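Local coordinates for beta-porphyranase B (Bacteroides plebeius, PDB 4AWD), which hydrolyses the beta-D-galactopyranose-(1->4)-alpha-L-galactopyranose-6-sulfate linkages of the red-seaweed polysaccharide porphyran, yielding mostly a sulfated disaccharide, at residues I169-M183 against N200-Q214. Numbering follows the deposited sequence.
Sequences IKTWSSQELDIIETM and NMQMNSNTHYWYQEQ
Trp172, Ser174, Glu176 and Asp178 form hydrogen-bonded pairs with Gln212, Trp210, His208 and Asn206, joining antiparallel strands 169-178 and 204-213 in the sheet that lines the probable substrate cleft. Strand 149-163 flanks the first strand on its other side, and strand 219-221 flanks the second. Each pair is joined by two backbone bonds, such as Trp210 N to Ser174 O at 2.8 Å.

Glu176, on the face of these eight residues, is by similarity the nucleophile; Glu181, on the same face, is by similarity the proton donor. The extended chain of Glu176, with CG anti to the backbone N (chi1 -174°), crosses to the indole edge of Trp210. Trp210 NE1 donates to Glu176 OE1 at 2.8 Å. Carboxylate and ring are nearly coplanar, 27° apart, and the bond helps to orient the carboxylate. Asp178 OD2 lies at the edge of the His208 ring, in its plane. The bond from His208 NE2 to Asp178 OD2 is weak, 3.0 Å and bent to 129°; OD2 also bonds a glycerol, probably from the crystallisation liquor. His208 ND1 is bonded to Asp220, so the imidazole is held from two sides. Water 3 links Glu181 OE2, Asn206 ND2 and His208 NE2; Glu181 OE1 is bonded to Tyr289.

Strand 168-182 carries the Glu-x-Asp-x-x-Glu signature of the GH16 beta-jelly roll. A classic beta bulge sets Ile179 and Ile180 opposite the single residue Phe151 of strand 149-163, and its added residue returns Glu181 to the face of Glu176. Ser205 OG donates to Ile179 O at 2.8 Å, from above the carbonyl plane. Asn204 ND2 reaches Glu181 O at 2.9 Å, with the oxygen in its amide plane.

At the far end, Gln214 CD meets the Trp172 indole edge near its plane, 3.6 Å from CH2, the amide almost perpendicular to the ring.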
loop_
_atom_site.group_PDB
_atom_site.type_symbol
_atom_site.label_atom_id
_atom_site.label_comp_id
_atom_site.label_asym_id
_atom_site.label_seq_id
_atom_site.Cartn_x
_atom_site.Cartn_y
_atom_site.Cartn_z
ATOM N N ILE A 169 -20.788 13.830 20.882
ATOM C CA ILE A 169 -20.345 12.540 20.393
ATOM C C ILE A 169 -18.955 12.710 19.804
ATOM O O ILE A 169 -18.724 13.578 18.952
ATOM C CB ILE A 169 -21.308 11.966 19.331
ATOM C CG1 ILE A 169 -22.699 11.755 19.922
ATOM C CG2 ILE A 169 -20.796 10.638 18.777
ATOM C CD1 ILE A 169 -23.820 11.693 18.867
ATOM N N LYS A 170 -18.029 11.894 20.280
ATOM C CA LYS A 170 -16.721 11.816 19.657
ATOM C C LYS A 170 -16.822 11.023 18.353
ATOM O O LYS A 170 -17.493 9.978 18.281
ATOM C CB LYS A 170 -15.691 11.185 20.602
ATOM C CG LYS A 170 -15.337 12.050 21.814
ATOM C CD LYS A 170 -14.211 11.430 22.625
ATOM C CE LYS A 170 -13.961 12.184 23.925
ATOM N NZ LYS A 170 -12.891 11.518 24.707
ATOM N N THR A 171 -16.166 11.546 17.318
ATOM C CA THR A 171 -16.012 10.827 16.058
ATOM C C THR A 171 -14.547 10.801 15.611
ATOM O O THR A 171 -13.746 11.654 16.002
ATOM C CB THR A 171 -16.890 11.422 14.936
ATOM O OG1 THR A 171 -16.269 12.601 14.410
ATOM C CG2 THR A 171 -18.277 11.755 15.447
ATOM N N TRP A 172 -14.207 9.810 14.789
ATOM C CA TRP A 172 -12.868 9.700 14.235
ATOM C C TRP A 172 -12.919 9.412 12.750
ATOM O O TRP A 172 -13.782 8.668 12.291
ATOM C CB TRP A 172 -12.069 8.609 14.937
ATOM C CG TRP A 172 -11.906 8.847 16.405
ATOM C CD1 TRP A 172 -10.889 9.531 17.033
ATOM C CD2 TRP A 172 -12.783 8.397 17.434
ATOM N NE1 TRP A 172 -11.090 9.529 18.389
ATOM C CE2 TRP A 172 -12.248 8.846 18.664
ATOM C CE3 TRP A 172 -13.977 7.659 17.438
ATOM C CZ2 TRP A 172 -12.866 8.574 19.891
ATOM C CZ3 TRP A 172 -14.595 7.395 18.657
ATOM C CH2 TRP A 172 -14.033 7.847 19.869
ATOM N N SER A 173 -11.984 10.017 12.020
ATOM C CA SER A 173 -11.779 9.725 10.612
ATOM C C SER A 173 -10.295 9.592 10.267
ATOM O O SER A 173 -9.428 10.164 10.935
ATOM C CB SER A 173 -12.442 10.789 9.735
ATOM O OG SER A 173 -11.788 12.043 9.873
ATOM N N SER A 174 -10.022 8.801 9.235
ATOM C CA SER A 174 -8.697 8.705 8.630
ATOM C C SER A 174 -8.864 8.322 7.166
ATOM O O SER A 174 -9.979 8.062 6.715
ATOM C CB SER A 174 -7.816 7.694 9.359
ATOM O OG SER A 174 -8.307 6.373 9.219
ATOM N N GLN A 175 -7.766 8.320 6.417
ATOM C CA GLN A 175 -7.817 7.974 5.003
ATOM C C GLN A 175 -6.723 6.976 4.647
ATOM O O GLN A 175 -5.744 6.818 5.374
ATOM C CB GLN A 175 -7.728 9.218 4.109
ATOM C CG GLN A 175 -8.837 10.243 4.323
ATOM C CD GLN A 175 -8.570 11.159 5.520
ATOM O OE1 GLN A 175 -7.472 11.685 5.685
ATOM N NE2 GLN A 175 -9.582 11.344 6.358
ATOM N N GLU A 176 -6.901 6.326 3.509
ATOM C CA GLU A 176 -6.072 5.225 3.105
ATOM C C GLU A 176 -6.135 5.129 1.591
ATOM O O GLU A 176 -7.225 5.058 1.014
ATOM C CB GLU A 176 -6.591 3.923 3.736
ATOM C CG GLU A 176 -5.715 2.707 3.504
ATOM C CD GLU A 176 -6.152 1.521 4.340
ATOM O OE1 GLU A 176 -7.079 1.665 5.173
ATOM O OE2 GLU A 176 -5.586 0.429 4.161
ATOM N N LEU A 177 -4.966 5.131 0.965
ATOM C CA LEU A 177 -4.857 5.144 -0.482
ATOM C C LEU A 177 -4.061 3.926 -0.927
ATOM O O LEU A 177 -2.851 3.834 -0.705
ATOM C CB LEU A 177 -4.220 6.466 -0.961
ATOM C CG LEU A 177 -3.689 6.688 -2.395
ATOM C CD1 LEU A 177 -4.730 6.378 -3.445
ATOM C CD2 LEU A 177 -3.205 8.131 -2.570
ATOM N N ASP A 178 -4.771 2.974 -1.512
ATOM C CA ASP A 178 -4.180 1.716 -1.972
ATOM C C ASP A 178 -3.814 1.853 -3.429
ATOM O O ASP A 178 -4.696 1.975 -4.285
ATOM C CB ASP A 178 -5.174 0.557 -1.793
ATOM C CG ASP A 178 -5.361 0.175 -0.333
ATOM O OD1 ASP A 178 -4.342 -0.117 0.311
ATOM O OD2 ASP A 178 -6.513 0.165 0.163
ATOM N N ILE A 179 -2.515 1.869 -3.708
ATOM C CA ILE A 179 -2.042 2.033 -5.075
ATOM C C ILE A 179 -2.049 0.675 -5.777
ATOM O O ILE A 179 -2.499 0.566 -6.912
ATOM C CB ILE A 179 -0.669 2.753 -5.140
ATOM C CG1 ILE A 179 -0.835 4.201 -4.653
ATOM C CG2 ILE A 179 -0.123 2.734 -6.570
ATOM C CD1 ILE A 179 0.440 4.955 -4.340
ATOM N N ILE A 180 -1.573 -0.362 -5.094
ATOM C CA ILE A 180 -1.757 -1.728 -5.587
ATOM C C ILE A 180 -1.901 -2.729 -4.458
ATOM O O ILE A 180 -1.163 -2.670 -3.468
ATOM C CB ILE A 180 -0.625 -2.177 -6.585
ATOM C CG1 ILE A 180 -0.921 -3.563 -7.184
ATOM C CG2 ILE A 180 0.791 -2.120 -5.921
ATOM C CD1 ILE A 180 -2.197 -3.624 -8.056
ATOM N N GLU A 181 -2.870 -3.628 -4.621
ATOM C CA GLU A 181 -2.928 -4.896 -3.898
ATOM C C GLU A 181 -2.956 -6.010 -4.936
ATOM O O GLU A 181 -3.713 -5.927 -5.895
ATOM C CB GLU A 181 -4.200 -4.987 -3.049
ATOM C CG GLU A 181 -4.375 -3.923 -1.984
ATOM C CD GLU A 181 -5.679 -4.077 -1.232
ATOM O OE1 GLU A 181 -5.798 -5.036 -0.431
ATOM O OE2 GLU A 181 -6.601 -3.255 -1.441
ATOM N N THR A 182 -2.109 -7.027 -4.779
ATOM C CA THR A 182 -2.254 -8.296 -5.519
ATOM C C THR A 182 -1.756 -9.417 -4.624
ATOM O O THR A 182 -1.226 -9.143 -3.537
ATOM C CB THR A 182 -1.371 -8.402 -6.745
ATOM O OG1 THR A 182 -0.192 -7.626 -6.524
ATOM C CG2 THR A 182 -2.073 -7.970 -7.981
ATOM N N MET A 183 -1.916 -10.656 -5.078
ATOM C CA MET A 183 -1.142 -11.776 -4.568
ATOM C C MET A 183 -0.755 -12.616 -5.780
ATOM O O MET A 183 -1.434 -12.553 -6.803
ATOM C CB MET A 183 -1.922 -12.597 -3.528
ATOM C CG MET A 183 -3.190 -13.258 -4.029
ATOM S SD MET A 183 -4.025 -14.239 -2.758
ATOM C CE MET A 183 -4.589 -12.977 -1.605
ATOM N N ASN A 200 -4.710 -11.467 -9.373
ATOM C CA ASN A 200 -3.306 -11.282 -9.713
ATOM C C ASN A 200 -3.044 -10.628 -11.078
ATOM O O ASN A 200 -1.869 -10.403 -11.438
ATOM C CB ASN A 200 -2.542 -12.611 -9.610
ATOM C CG ASN A 200 -2.886 -13.587 -10.732
ATOM O OD1 ASN A 200 -4.057 -13.799 -11.059
ATOM N ND2 ASN A 200 -1.846 -14.200 -11.315
ATOM N N MET A 201 -4.122 -10.331 -11.821
ATOM C CA MET A 201 -4.041 -9.699 -13.152
ATOM C C MET A 201 -4.931 -8.470 -13.292
ATOM O O MET A 201 -5.372 -8.142 -14.400
ATOM C CB MET A 201 -4.407 -10.685 -14.273
ATOM C CG MET A 201 -3.473 -11.863 -14.377
ATOM S SD MET A 201 -3.925 -13.039 -15.656
ATOM C CE MET A 201 -3.505 -14.529 -14.768
ATOM N N GLN A 202 -5.207 -7.800 -12.181
ATOM C CA GLN A 202 -6.081 -6.641 -12.207
ATOM C C GLN A 202 -5.431 -5.518 -11.411
ATOM O O GLN A 202 -4.742 -5.769 -10.422
ATOM C CB GLN A 202 -7.505 -6.969 -11.674
ATOM C CG GLN A 202 -8.266 -8.149 -12.378
ATOM C CD GLN A 202 -8.777 -7.832 -13.804
ATOM O OE1 GLN A 202 -8.752 -6.676 -14.228
ATOM N NE2 GLN A 202 -9.245 -8.866 -14.544
ATOM N N MET A 203 -5.635 -4.281 -11.859
ATOM C CA MET A 203 -5.132 -3.101 -11.151
ATOM C C MET A 203 -6.089 -2.844 -10.004
ATOM O O MET A 203 -7.016 -2.032 -10.112
ATOM C CB MET A 203 -5.076 -1.895 -12.104
ATOM C CG MET A 203 -4.401 -0.628 -11.575
ATOM S SD MET A 203 -2.630 -0.841 -11.306
ATOM C CE MET A 203 -2.211 0.693 -10.483
ATOM N N ASN A 204 -5.892 -3.588 -8.917
ATOM C CA ASN A 204 -6.664 -3.380 -7.695
ATOM C C ASN A 204 -6.140 -2.190 -6.885
ATOM O O ASN A 204 -5.176 -2.306 -6.131
ATOM C CB ASN A 204 -6.684 -4.652 -6.849
ATOM C CG ASN A 204 -6.871 -5.891 -7.676
ATOM O OD1 ASN A 204 -7.917 -6.082 -8.305
ATOM N ND2 ASN A 204 -5.854 -6.750 -7.689
ATOM N N SER A 205 -6.773 -1.041 -7.065
ATOM C CA SER A 205 -6.408 0.164 -6.329
ATOM C C SER A 205 -7.651 0.530 -5.574
ATOM O O SER A 205 -8.703 -0.062 -5.831
ATOM C CB SER A 205 -6.028 1.288 -7.284
ATOM O OG SER A 205 -4.961 0.880 -8.113
ATOM N N ASN A 206 -7.554 1.477 -4.642
ATOM C CA ASN A 206 -8.705 1.802 -3.834
ATOM C C ASN A 206 -8.484 3.025 -2.961
ATOM O O ASN A 206 -7.345 3.452 -2.751
ATOM C CB ASN A 206 -9.059 0.591 -2.957
ATOM C CG ASN A 206 -10.558 0.420 -2.744
ATOM O OD1 ASN A 206 -11.365 1.295 -3.084
ATOM N ND2 ASN A 206 -10.936 -0.715 -2.152
ATOM N N THR A 207 -9.585 3.576 -2.455
ATOM C CA THR A 207 -9.548 4.655 -1.490
ATOM C C THR A 207 -10.496 4.323 -0.353
ATOM O O THR A 207 -11.565 3.739 -0.571
ATOM C CB THR A 207 -10.043 5.970 -2.091
ATOM O OG1 THR A 207 -11.447 5.860 -2.384
ATOM C CG2 THR A 207 -9.252 6.347 -3.364
ATOM N N HIS A 208 -10.117 4.718 0.860
ATOM C CA HIS A 208 -10.980 4.548 2.015
ATOM C C HIS A 208 -11.040 5.846 2.797
ATOM O O HIS A 208 -9.998 6.411 3.141
ATOM C CB HIS A 208 -10.454 3.432 2.923
ATOM C CG HIS A 208 -10.167 2.148 2.206
ATOM N ND1 HIS A 208 -11.064 1.101 2.164
ATOM C CD2 HIS A 208 -9.079 1.738 1.514
ATOM C CE1 HIS A 208 -10.549 0.109 1.462
ATOM N NE2 HIS A 208 -9.344 0.468 1.059
ATOM N N TYR A 209 -12.252 6.325 3.065
ATOM C CA TYR A 209 -12.446 7.310 4.107
ATOM C C TYR A 209 -13.016 6.558 5.302
ATOM O O TYR A 209 -14.159 6.094 5.254
ATOM C CB TYR A 209 -13.400 8.425 3.650
ATOM C CG TYR A 209 -13.500 9.576 4.639
ATOM C CD1 TYR A 209 -14.422 9.548 5.667
ATOM C CD2 TYR A 209 -12.658 10.676 4.550
ATOM C CE1 TYR A 209 -14.530 10.596 6.578
ATOM C CE2 TYR A 209 -12.746 11.725 5.469
ATOM C CZ TYR A 209 -13.696 11.675 6.473
ATOM O OH TYR A 209 -13.814 12.692 7.394
ATOM N N TRP A 210 -12.225 6.415 6.362
ATOM C CA TRP A 210 -12.672 5.671 7.537
ATOM C C TRP A 210 -13.443 6.583 8.468
ATOM O O TRP A 210 -12.955 7.654 8.826
ATOM C CB TRP A 210 -11.484 5.047 8.285
ATOM C CG TRP A 210 -10.839 3.960 7.526
ATOM C CD1 TRP A 210 -9.731 4.062 6.736
ATOM C CD2 TRP A 210 -11.263 2.594 7.453
ATOM N NE1 TRP A 210 -9.434 2.840 6.174
ATOM C CE2 TRP A 210 -10.360 1.920 6.595
ATOM C CE3 TRP A 210 -12.308 1.868 8.038
ATOM C CZ2 TRP A 210 -10.466 0.549 6.312
ATOM C CZ3 TRP A 210 -12.416 0.505 7.753
ATOM C CH2 TRP A 210 -11.493 -0.137 6.890
ATOM N N TYR A 211 -14.637 6.164 8.868
ATOM C CA TYR A 211 -15.455 6.971 9.768
ATOM C C TYR A 211 -16.058 6.156 10.895
ATOM O O TYR A 211 -16.531 5.029 10.681
ATOM C CB TYR A 211 -16.567 7.695 9.017
ATOM C CG TYR A 211 -17.416 8.588 9.903
ATOM C CD1 TYR A 211 -16.983 9.869 10.247
ATOM C CD2 TYR A 211 -18.647 8.153 10.390
ATOM C CE1 TYR A 211 -17.756 10.704 11.047
ATOM C CE2 TYR A 211 -19.434 8.979 11.200
ATOM C CZ TYR A 211 -18.983 10.256 11.522
ATOM O OH TYR A 211 -19.752 11.086 12.317
ATOM N N GLN A 212 -16.051 6.747 12.092
ATOM C CA GLN A 212 -16.569 6.096 13.279
ATOM C C GLN A 212 -17.052 7.095 14.321
ATOM O O GLN A 212 -16.368 8.068 14.632
ATOM C CB GLN A 212 -15.489 5.210 13.891
ATOM C CG GLN A 212 -15.983 4.331 15.026
ATOM C CD GLN A 212 -14.881 3.515 15.634
ATOM O OE1 GLN A 212 -13.701 3.817 15.468
ATOM N NE2 GLN A 212 -15.258 2.467 16.348
ATOM N N GLU A 213 -18.237 6.830 14.860
ATOM C CA GLU A 213 -18.775 7.567 15.999
ATOM C C GLU A 213 -18.595 6.702 17.237
ATOM O O GLU A 213 -18.678 5.465 17.154
ATOM C CB GLU A 213 -20.248 7.897 15.775
ATOM C CG GLU A 213 -20.466 8.903 14.653
ATOM C CD GLU A 213 -21.929 9.105 14.281
ATOM O OE1 GLU A 213 -22.811 8.487 14.922
ATOM O OE2 GLU A 213 -22.193 9.883 13.338
ATOM N N GLN A 214 -18.328 7.342 18.377
ATOM C CA GLN A 214 -18.074 6.606 19.617
ATOM C C GLN A 214 -19.268 5.735 20.027
ATOM O O GLN A 214 -20.398 6.219 20.154
ATOM C CB GLN A 214 -17.672 7.546 20.750
ATOM C CG GLN A 214 -17.029 6.834 21.941
ATOM C CD GLN A 214 -16.154 7.760 22.754
ATOM O OE1 GLN A 214 -16.445 8.957 22.865
ATOM N NE2 GLN A 214 -15.072 7.221 23.326
HETATM O O HOH W 1 -18.899 9.997 22.384
HETATM O O HOH W 2 -13.274 8.808 25.281
HETATM O O HOH W 3 -8.892 -2.149 -0.501
#